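Local coordinates for DUF3501 family protein (Burkholderia pseudomallei K96243, PDB 3FJV) that is of unknown function but belongs to the DUF3501 family of uncharacterised proteins, at the interface of chains A and B. Numbering follows the deposited sequence. Chains: chain A/B, uncharacterized novel protein.

The interface of chains A and B. Residues chain A 130, 132-133, 137, 142, 144-146; chain B 102, 105-106.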
ATOM      1  N   ASP A 130      11.840   6.028   1.372  1.00 14.57           N
ATOM      2  CA  ASP A 130      11.262   5.638   0.068  1.00 16.13           C
ATOM      3  C   ASP A 130      12.059   6.151  -1.131  1.00 18.77           C
ATOM      4  O   ASP A 130      11.491   6.476  -2.181  1.00 14.38           O
ATOM      5  CB  ASP A 130       9.762   6.075  -0.014  1.00 18.53           C
ATOM      6  CG  ASP A 130       8.935   5.585   1.177  1.00 21.62           C
ATOM      7  OD1 ASP A 130       9.129   4.402   1.603  1.00 15.99           O
ATOM      8  OD2 ASP A 130       8.096   6.387   1.669  1.00 18.85           O
ATOM      9  N   ASP A 132      13.739   4.476  -3.119  1.00 19.65           N
ATOM     10  CA  ASP A 132      13.548   3.545  -4.214  1.00 22.84           C
ATOM     11  C   ASP A 132      12.300   3.791  -5.037  1.00 25.67           C
ATOM     12  O   ASP A 132      12.068   3.110  -6.046  1.00 27.26           O
ATOM     13  CB  ASP A 132      13.543   2.124  -3.676  1.00 21.09           C
ATOM     14  CG  ASP A 132      12.460   1.886  -2.665  1.00 16.77           C
ATOM     15  OD1 ASP A 132      12.251   2.727  -1.770  1.00 19.25           O
ATOM     16  OD2 ASP A 132      11.802   0.853  -2.763  1.00 17.39           O
ATOM     17  N   LEU A 133      11.461   4.730  -4.617  1.00 21.62           N
ATOM     18  CA  LEU A 133      10.265   4.973  -5.364  1.00 23.69           C
ATOM     19  C   LEU A 133      10.393   6.299  -6.083  1.00 28.43           C
ATOM     20  O   LEU A 133      10.790   7.331  -5.480  1.00 26.79           O
ATOM     21  CB  LEU A 133       9.037   5.001  -4.465  1.00 18.44           C
ATOM     22  CG  LEU A 133       8.680   3.675  -3.754  1.00 19.16           C
ATOM     23  CD1 LEU A 133       7.428   3.920  -2.969  1.00 17.38           C
ATOM     24  CD2 LEU A 133       8.533   2.542  -4.795  1.00 20.59           C
ATOM     25  N   THR A 137       5.266   7.809  -7.356  1.00 49.86           N
ATOM     26  CA  THR A 137       4.953   6.634  -6.537  1.00 47.55           C
ATOM     27  C   THR A 137       5.139   6.982  -5.067  1.00 49.41           C
ATOM     28  O   THR A 137       4.292   6.647  -4.238  1.00 48.29           O
ATOM     29  CB  THR A 137       5.860   5.423  -6.873  1.00 47.81           C
ATOM     30  OG1 THR A 137       5.934   5.244  -8.292  1.00 43.17           O
ATOM     31  CG2 THR A 137       5.320   4.148  -6.222  1.00 41.62           C
ATOM     32  N   SER A 142       0.976   4.987   1.871  1.00 40.89           N
ATOM     33  CA  SER A 142       1.230   3.567   1.968  1.00 34.81           C
ATOM     34  C   SER A 142       1.261   3.318   3.468  1.00 27.17           C
ATOM     35  O   SER A 142       1.678   4.170   4.239  1.00 30.95           O
ATOM     36  CB  SER A 142       2.555   3.205   1.245  1.00 32.42           C
ATOM     37  OG  SER A 142       2.852   1.796   1.257  1.00 33.61           O
ATOM     38  N   VAL A 144       3.141   1.186   4.431  1.00 15.46           N
ATOM     39  CA  VAL A 144       4.521   0.624   4.549  1.00 15.69           C
ATOM     40  C   VAL A 144       5.549   1.544   3.885  1.00 17.74           C
ATOM     41  O   VAL A 144       5.398   1.899   2.736  1.00 21.73           O
ATOM     42  CB  VAL A 144       4.639  -0.794   3.992  1.00 17.48           C
ATOM     43  CG1 VAL A 144       6.062  -1.367   4.198  1.00 12.22           C
ATOM     44  CG2 VAL A 144       3.615  -1.728   4.668  1.00 20.54           C
ATOM     45  N   HIS A 145       6.613   1.893   4.609  1.00 16.17           N
ATOM     46  CA  HIS A 145       7.670   2.752   4.076  1.00 17.40           C
ATOM     47  C   HIS A 145       9.029   2.132   4.380  1.00 18.49           C
ATOM     48  O   HIS A 145       9.170   1.397   5.346  1.00 14.80           O
ATOM     49  CB  HIS A 145       7.579   4.117   4.748  1.00 16.13           C
ATOM     50  CG  HIS A 145       6.315   4.850   4.426  1.00 18.17           C
ATOM     51  ND1 HIS A 145       6.203   5.682   3.331  1.00 17.91           N
ATOM     52  CD2 HIS A 145       5.108   4.879   5.053  1.00 18.79           C
ATOM     53  CE1 HIS A 145       4.973   6.181   3.288  1.00 23.06           C
ATOM     54  NE2 HIS A 145       4.298   5.730   4.335  1.00 19.28           N
ATOM     55  N   PHE A 146      10.002   2.387   3.520  1.00 14.39           N
ATOM     56  CA  PHE A 146      11.384   1.931   3.716  1.00 15.38           C
ATOM     57  C   PHE A 146      12.207   3.135   4.155  1.00 17.44           C
ATOM     58  O   PHE A 146      12.253   4.167   3.447  1.00 16.85           O
ATOM     59  CB  PHE A 146      11.908   1.359   2.401  1.00 14.22           C
ATOM     60  CG  PHE A 146      11.299   0.027   1.984  1.00 13.97           C
ATOM     61  CD1 PHE A 146      10.497  -0.738   2.829  1.00 15.62           C
ATOM     62  CD2 PHE A 146      11.607  -0.502   0.711  1.00 18.09           C
ATOM     63  CE1 PHE A 146       9.975  -1.956   2.432  1.00 14.24           C
ATOM     64  CE2 PHE A 146      11.077  -1.729   0.308  1.00 16.04           C
ATOM     65  CZ  PHE A 146      10.252  -2.459   1.205  1.00 18.76           C
TER
ATOM     66  N   ARG B 102       4.800  -3.438  -0.908  1.00 18.08           N
ATOM     67  CA  ARG B 102       5.680  -2.269  -1.009  1.00 14.96           C
ATOM     68  C   ARG B 102       6.937  -2.583  -1.830  1.00 15.18           C
ATOM     69  O   ARG B 102       7.473  -1.728  -2.534  1.00 17.48           O
ATOM     70  CB  ARG B 102       6.066  -1.807   0.418  1.00 14.98           C
ATOM     71  CG  ARG B 102       7.102  -0.727   0.500  1.00 13.07           C
ATOM     72  CD  ARG B 102       6.667   0.532  -0.271  1.00 17.38           C
ATOM     73  NE  ARG B 102       7.703   1.551  -0.113  1.00 19.05           N
ATOM     74  CZ  ARG B 102       8.883   1.538  -0.726  1.00 16.31           C
ATOM     75  NH1 ARG B 102       9.181   0.625  -1.631  1.00 18.29           N
ATOM     76  NH2 ARG B 102       9.745   2.492  -0.480  1.00 17.65           N
ATOM     77  N   LEU B 105       6.088  -2.239  -5.711  1.00 21.20           N
ATOM     78  CA  LEU B 105       5.580  -0.960  -6.237  1.00 20.73           C
ATOM     79  C   LEU B 105       6.465  -0.323  -7.306  1.00 23.48           C
ATOM     80  O   LEU B 105       5.959   0.169  -8.340  1.00 25.88           O
ATOM     81  CB  LEU B 105       5.295   0.045  -5.120  1.00 24.25           C
ATOM     82  CG  LEU B 105       4.181  -0.224  -4.091  1.00 24.68           C
ATOM     83  CD1 LEU B 105       3.951   1.003  -3.254  1.00 23.13           C
ATOM     84  CD2 LEU B 105       2.886  -0.601  -4.765  1.00 20.88           C
ATOM     85  N   ALA B 106       7.781  -0.365  -7.114  1.00 19.44           N
ATOM     86  CA  ALA B 106       8.684   0.235  -8.084  1.00 18.41           C
ATOM     87  C   ALA B 106       8.570  -0.458  -9.442  1.00 20.67           C
ATOM     88  O   ALA B 106       8.609   0.206 -10.478  1.00 21.27           O
ATOM     89  CB  ALA B 106      10.164   0.242  -7.587  1.00 18.86           C
TER
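The guanidinium of B:Arg102 lies between A:Leu133 and A:Phe146: methyl CD1 of the leucine sits over the centre of one face, 3.6 Å from CZ of the arginine, and CD2 of A:Phe146 lies over the opposite face, displaced towards its rim. Ring and guanidinium are tilted from parallel. At the guanidinium edges, in its plane, stand OD1 of A:Asp130 and the carboxylate carbon CG of A:Asp132. This is an arginine-into-acidic-pocket contact between two copies of a DUF3501 protein; the structure alone does not show whether the pair forms in solution. B:Arg102 comes from helix 98-104, its CG anti to the backbone N (chi1 173°). That torsion sets CG over the A:Phe146 face, 3.9 Å from the ring centroid in a CH-pi contact, while CB packs on CG1 of A:Val144; the bend at chi2 then turns CD and the guanidinium away from there towards the two aspartates.

A:Asp132 meets the arginine tip to tip, the two planes only 18° apart. B:Arg102 NH2 gives a straight hydrogen bond to A:Asp132 OD1 (2.8 Å), and NH1 another to OD2, both on the syn side, so this end-on fork fixes the rotation of the guanidinium. The carboxylate of A:Asp130 is turned 58° from the guanidinium plane. A:Asp130 OD1 takes the second hydrogen bond given by B:Arg102 NH2 (2.9 Å), on the anti side and well out of the carboxylate plane. From the opposite face of that plane, the backbone N of A:Phe146 also bonds to OD1. The other oxygen, A:Asp130 OD2, uses its syn lone pair to accept ND1 of A:His145 at 2.6 Å, with OD2 close to the imidazole plane. A:His145 and the strand 144-150 backbone thus position A:Asp130 from behind; two carboxylates around one guanidinium would favour its positive charge.

Beyond the salt bridges, CD2 of A:Leu133 reaches CB of B:Ala106 (4.0 Å) and packs loosely against CB of B:Leu105.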